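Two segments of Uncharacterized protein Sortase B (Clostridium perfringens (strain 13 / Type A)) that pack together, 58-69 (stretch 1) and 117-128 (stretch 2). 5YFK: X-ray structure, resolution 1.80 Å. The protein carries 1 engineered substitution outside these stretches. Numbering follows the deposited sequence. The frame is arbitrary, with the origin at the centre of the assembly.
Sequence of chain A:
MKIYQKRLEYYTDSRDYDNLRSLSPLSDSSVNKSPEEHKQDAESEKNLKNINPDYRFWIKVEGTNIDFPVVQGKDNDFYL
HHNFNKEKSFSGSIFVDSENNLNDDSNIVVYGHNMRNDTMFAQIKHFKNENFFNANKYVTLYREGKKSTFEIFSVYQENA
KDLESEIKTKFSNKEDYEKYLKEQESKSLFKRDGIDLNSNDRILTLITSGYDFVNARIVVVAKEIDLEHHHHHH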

# COMPACT_ATOMS: atom_id res chain seq x y z
N TRP A 58 -6.79 1.10 6.72
CA TRP A 58 -7.47 0.62 5.52
C TRP A 58 -6.85 1.30 4.28
O TRP A 58 -6.46 2.47 4.32
N ILE A 59 -6.73 0.55 3.21
CA ILE A 59 -6.24 1.09 1.94
C ILE A 59 -7.28 0.87 0.85
O ILE A 59 -7.80 -0.24 0.65
N LYS A 60 -7.45 1.90 0.03
CA LYS A 60 -8.24 1.81 -1.16
C LYS A 60 -7.53 2.54 -2.29
O LYS A 60 -7.17 3.71 -2.16
N VAL A 61 -7.49 1.89 -3.45
CA VAL A 61 -6.81 2.48 -4.61
C VAL A 61 -7.79 2.75 -5.72
O VAL A 61 -8.51 1.87 -6.18
N GLU A 62 -7.85 4.02 -6.10
CA GLU A 62 -8.83 4.51 -7.04
C GLU A 62 -8.72 3.73 -8.32
O GLU A 62 -7.61 3.44 -8.79
N GLY A 63 -9.88 3.31 -8.83
CA GLY A 63 -9.99 2.66 -10.12
C GLY A 63 -9.62 1.19 -10.16
O GLY A 63 -9.39 0.64 -11.24
N THR A 64 -9.44 0.60 -8.99
CA THR A 64 -9.03 -0.81 -8.86
C THR A 64 -9.91 -1.51 -7.84
O THR A 64 -10.79 -0.89 -7.22
N ASN A 65 -9.71 -2.81 -7.73
CA ASN A 65 -10.31 -3.61 -6.67
C ASN A 65 -9.45 -3.73 -5.43
O ASN A 65 -9.71 -4.59 -4.58
N ILE A 66 -8.52 -2.81 -5.27
CA ILE A 66 -7.70 -2.77 -4.07
C ILE A 66 -8.42 -1.97 -2.99
O ILE A 66 -8.58 -0.75 -3.05
N ASP A 67 -8.91 -2.70 -2.00
CA ASP A 67 -9.89 -2.21 -1.03
C ASP A 67 -9.85 -3.15 0.17
O ASP A 67 -10.61 -4.14 0.25
N PHE A 68 -8.86 -2.93 1.03
CA PHE A 68 -8.47 -3.93 2.01
C PHE A 68 -8.13 -3.31 3.37
O PHE A 68 -7.50 -2.25 3.44
N PRO A 69 -8.24 -4.15 4.42
CA PRO A 69 -7.53 -3.87 5.66
C PRO A 69 -6.03 -4.22 5.55
O PRO A 69 -5.65 -5.02 4.71
N ASN A 117 -4.63 -13.90 -10.38
CA ASN A 117 -6.07 -14.11 -10.45
C ASN A 117 -6.82 -12.84 -10.05
O ASN A 117 -7.94 -12.90 -9.53
N ASP A 118 -6.20 -11.69 -10.25
CA ASP A 118 -6.91 -10.43 -10.07
C ASP A 118 -7.36 -10.18 -8.63
O ASP A 118 -8.49 -9.78 -8.37
N THR A 119 -6.50 -10.50 -7.67
CA THR A 119 -6.80 -10.24 -6.26
C THR A 119 -5.59 -9.66 -5.52
O THR A 119 -4.50 -9.71 -6.03
N MET A 120 -5.83 -9.15 -4.31
CA MET A 120 -4.79 -8.55 -3.46
C MET A 120 -4.19 -7.36 -4.21
O MET A 120 -4.94 -6.45 -4.59
N PHE A 121 -2.88 -7.37 -4.44
CA PHE A 121 -2.21 -6.24 -5.15
C PHE A 121 -1.96 -6.53 -6.65
O PHE A 121 -1.26 -5.75 -7.33
N ALA A 122 -2.67 -7.50 -7.22
CA ALA A 122 -2.53 -7.77 -8.66
C ALA A 122 -2.67 -6.49 -9.46
O ALA A 122 -1.92 -6.23 -10.40
N GLN A 123 -3.68 -5.69 -9.13
CA GLN A 123 -4.01 -4.53 -9.96
C GLN A 123 -3.06 -3.37 -9.88
O GLN A 123 -3.13 -2.46 -10.72
N ILE A 124 -2.05 -3.46 -9.02
CA ILE A 124 -0.94 -2.51 -9.09
C ILE A 124 -0.26 -2.49 -10.46
O ILE A 124 0.16 -1.44 -10.97
N LYS A 125 -0.35 -3.61 -11.16
CA LYS A 125 0.29 -3.76 -12.47
C LYS A 125 -0.38 -2.85 -13.53
O LYS A 125 0.29 -2.38 -14.47
N HIS A 126 -1.55 -2.34 -13.20
CA HIS A 126 -2.29 -1.51 -14.17
C HIS A 126 -1.60 -0.18 -14.29
O HIS A 126 -1.71 0.50 -15.30
N PHE A 127 -0.86 0.21 -13.25
CA PHE A 127 -0.20 1.50 -13.25
C PHE A 127 0.97 1.58 -14.23
O PHE A 127 1.42 2.67 -14.57
N LYS A 128 1.35 0.43 -14.80
CA LYS A 128 2.41 0.43 -15.84
C LYS A 128 1.92 0.91 -17.21
O LYS A 128 2.72 1.21 -18.11

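A beta hairpin packs against a turn and the 3-10 segment that follows it, through an apolar layer of isoleucine, valine, phenylalanine and methionine side chains bordered by a polar patch of two direct hydrogen bonds and two bridging waters; together the stretches bury 560 Å². In the hairpin, Ile-59, Val-61, Thr-64, Ile-66 and Phe-68 all direct their CA-to-CB bonds toward stretch 2. Ile-66 (chi1 m, chi2 t) is central: its CG2 lies 3.6 Å from Phe-121 CE1, its CD1 meets Ile-124 CD1 at 3.5 Å, and its CG1 rests 3.6 Å from Met-120 O. Phe-121 starts away from the hairpin, but its chi1 of -95°, between wells, brings the ring back, so that CZ also reaches Ile-59 CD1 (t, t) at 4.2 Å. Ile-124 (m, m) likewise sets out sideways and turns its end inward. Farther along the 3-10 segment, Phe-127 (chi1 m) receives Val-61 CG1 at its ring edge, 3.7 Å from CZ; Val-61 is in the t rotamer. Phe-68 (chi1 m) covers the Met-120 backbone, with CE2 3.3 Å from Met-120 O. The Met-120 side chain leaves away from the hairpin, yet its m, m, m conformation folds SD back to 4.7 Å from the centroid of the Phe-68 ring, an oblique sulfur-aromatic contact.

The polar patch centres on Asn-65 and Gln-123. Gln-123 (chi1 m, chi2 t) extends so that its OE1 accepts a hydrogen bond from Asn-65 N at 3.0 Å, while its NE2 donates to Asp-118 OD1 at 2.8 Å and ties the amide to its own stretch. Asn-65 (chi1 p) starts sideways but carries ND2 to Asp-118 O, a 3.0 Å hydrogen bond that reaches the loop before the turn. Thr-64 (p) sets its CB 3.1 Å from Gln-123 OE1, and its hydroxyl serves the hairpin instead: OG1 donates to Val-61 O at 2.7 Å and accepts from Ile-66 N at 2.9 Å, bracing the bend.

Two waters fill gaps between the stretches. Water 1 donates to Gly-63 O (2.7 Å from its O) and to Gln-123 OE1 (2.5 Å), and its O also lies 2.8 Å from His-126 ND1 in a hydrogen bond. Water 2 donates from its O to Asn-65 OD1 at 2.9 Å and to Met-120 O at 2.8 Å, and accepts from Gln-123 N at 3.0 Å, linking the asparagine side chain to the opposing backbone.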

# COMPACT_ATOMS: atom_id res chain seq x y z
CB TRP A 58 -8.97 0.91 5.60
CG TRP A 58 -9.77 0.14 4.57
CD1 TRP A 58 -9.87 0.42 3.24
CD2 TRP A 58 -10.43 -1.10 4.77
NE1 TRP A 58 -10.61 -0.54 2.62
CE2 TRP A 58 -10.87 -1.55 3.51
CE3 TRP A 58 -10.61 -1.93 5.88
CZ2 TRP A 58 -11.64 -2.67 3.36
CZ3 TRP A 58 -11.38 -3.07 5.74
CH2 TRP A 58 -11.87 -3.44 4.48
CB ILE A 59 -4.89 0.44 1.55
CG1 ILE A 59 -4.29 1.10 0.31
CG2 ILE A 59 -5.01 -1.04 1.34
CD1 ILE A 59 -2.83 0.73 0.07
CB LYS A 60 -9.63 2.43 -0.92
CG LYS A 60 -10.51 2.51 -2.18
CD LYS A 60 -10.89 1.15 -2.70
CE LYS A 60 -11.11 1.14 -4.21
NZ LYS A 60 -11.01 -0.25 -4.75
CB VAL A 61 -5.62 1.65 -5.11
CG1 VAL A 61 -4.98 2.31 -6.35
CG2 VAL A 61 -4.58 1.51 -4.01
CB GLU A 62 -8.55 6.00 -7.31
CG GLU A 62 -9.21 6.57 -8.56
CD GLU A 62 -8.90 8.06 -8.76
OE1 GLU A 62 -7.72 8.46 -8.61
OE2 GLU A 62 -9.80 8.82 -9.17
CB THR A 64 -7.59 -0.94 -8.31
OG1 THR A 64 -7.61 -0.58 -6.93
CG2 THR A 64 -6.63 -0.05 -9.08
CB ASN A 65 -10.67 -5.00 -7.17
CG ASN A 65 -9.45 -5.83 -7.54
OD1 ASN A 65 -8.35 -5.32 -7.69
ND2 ASN A 65 -9.64 -7.14 -7.63
CB ILE A 66 -6.29 -2.21 -4.35
CG1 ILE A 66 -5.59 -3.05 -5.41
CG2 ILE A 66 -5.45 -2.21 -3.07
CD1 ILE A 66 -4.38 -2.34 -5.97
CB ASP A 67 -11.29 -2.21 -1.65
CG ASP A 67 -12.30 -1.44 -0.84
OD1 ASP A 67 -11.96 -0.92 0.25
OD2 ASP A 67 -13.45 -1.35 -1.31
CB PHE A 68 -7.24 -4.69 1.51
CG PHE A 68 -7.47 -5.46 0.24
CD1 PHE A 68 -8.27 -6.58 0.24
CD2 PHE A 68 -6.82 -5.11 -0.92
CE1 PHE A 68 -8.47 -7.30 -0.92
CE2 PHE A 68 -7.03 -5.81 -2.09
CZ PHE A 68 -7.84 -6.92 -2.08
CB PRO A 69 -8.23 -4.80 6.67
CG PRO A 69 -8.62 -5.97 5.83
CD PRO A 69 -8.97 -5.43 4.47
CB ASN A 117 -6.48 -15.23 -9.52
CG ASN A 117 -6.47 -14.80 -8.07
OD1 ASN A 117 -5.47 -14.30 -7.59
ND2 ASN A 117 -7.65 -14.80 -7.46
CB ASP A 118 -8.13 -10.42 -10.99
CG ASP A 118 -8.52 -9.04 -11.43
OD1 ASP A 118 -7.73 -8.11 -11.16
OD2 ASP A 118 -9.62 -8.87 -11.99
CB THR A 119 -7.22 -11.53 -5.51
OG1 THR A 119 -6.15 -12.49 -5.56
CG2 THR A 119 -8.48 -12.11 -6.14
CB MET A 120 -3.75 -9.55 -3.03
CG MET A 120 -4.37 -10.79 -2.36
SD MET A 120 -5.72 -10.49 -1.17
CE MET A 120 -4.84 -9.90 0.27
CB PHE A 121 -0.88 -5.87 -4.46
CG PHE A 121 -0.96 -4.74 -3.45
CD1 PHE A 121 -2.16 -4.32 -2.90
CD2 PHE A 121 0.22 -4.31 -2.81
CE1 PHE A 121 -2.21 -3.32 -1.92
CE2 PHE A 121 0.18 -3.31 -1.86
CZ PHE A 121 -1.03 -2.81 -1.40
CB ALA A 122 -3.58 -8.78 -9.12
CB GLN A 123 -5.46 -4.08 -9.75
CG GLN A 123 -6.41 -5.10 -10.33
CD GLN A 123 -7.81 -4.55 -10.55
OE1 GLN A 123 -8.11 -3.40 -10.20
NE2 GLN A 123 -8.70 -5.44 -10.95
CB ILE A 124 0.11 -2.82 -7.99
CG1 ILE A 124 -0.49 -2.68 -6.60
CG2 ILE A 124 1.33 -1.95 -8.18
CD1 ILE A 124 -1.04 -1.33 -6.22
CB LYS A 125 0.22 -5.23 -12.87
CG LYS A 125 -1.14 -5.70 -13.38
CD LYS A 125 -1.15 -7.20 -13.62
CE LYS A 125 -2.44 -7.65 -14.29
NZ LYS A 125 -2.34 -7.52 -15.76
CB HIS A 126 -3.73 -1.30 -13.73
CG HIS A 126 -4.60 -2.50 -13.85
ND1 HIS A 126 -5.92 -2.49 -13.46
CD2 HIS A 126 -4.39 -3.71 -14.42
CE1 HIS A 126 -6.46 -3.68 -13.69
NE2 HIS A 126 -5.57 -4.42 -14.32
CB PHE A 127 0.23 1.86 -11.83
CG PHE A 127 -0.91 2.29 -10.97
CD1 PHE A 127 -1.49 3.54 -11.17
CD2 PHE A 127 -1.52 1.40 -10.10
CE1 PHE A 127 -2.61 3.93 -10.46
CE2 PHE A 127 -2.64 1.79 -9.37
CZ PHE A 127 -3.16 3.07 -9.52
CB LYS A 128 3.01 -0.95 -15.98
CG LYS A 128 3.89 -1.37 -14.80
CD LYS A 128 3.99 -2.89 -14.69
CE LYS A 128 4.58 -3.52 -15.92
NZ LYS A 128 4.51 -5.00 -15.83
O HOH W 1 -8.16 -1.67 -12.05
O HOH W 2 -5.79 -6.51 -7.23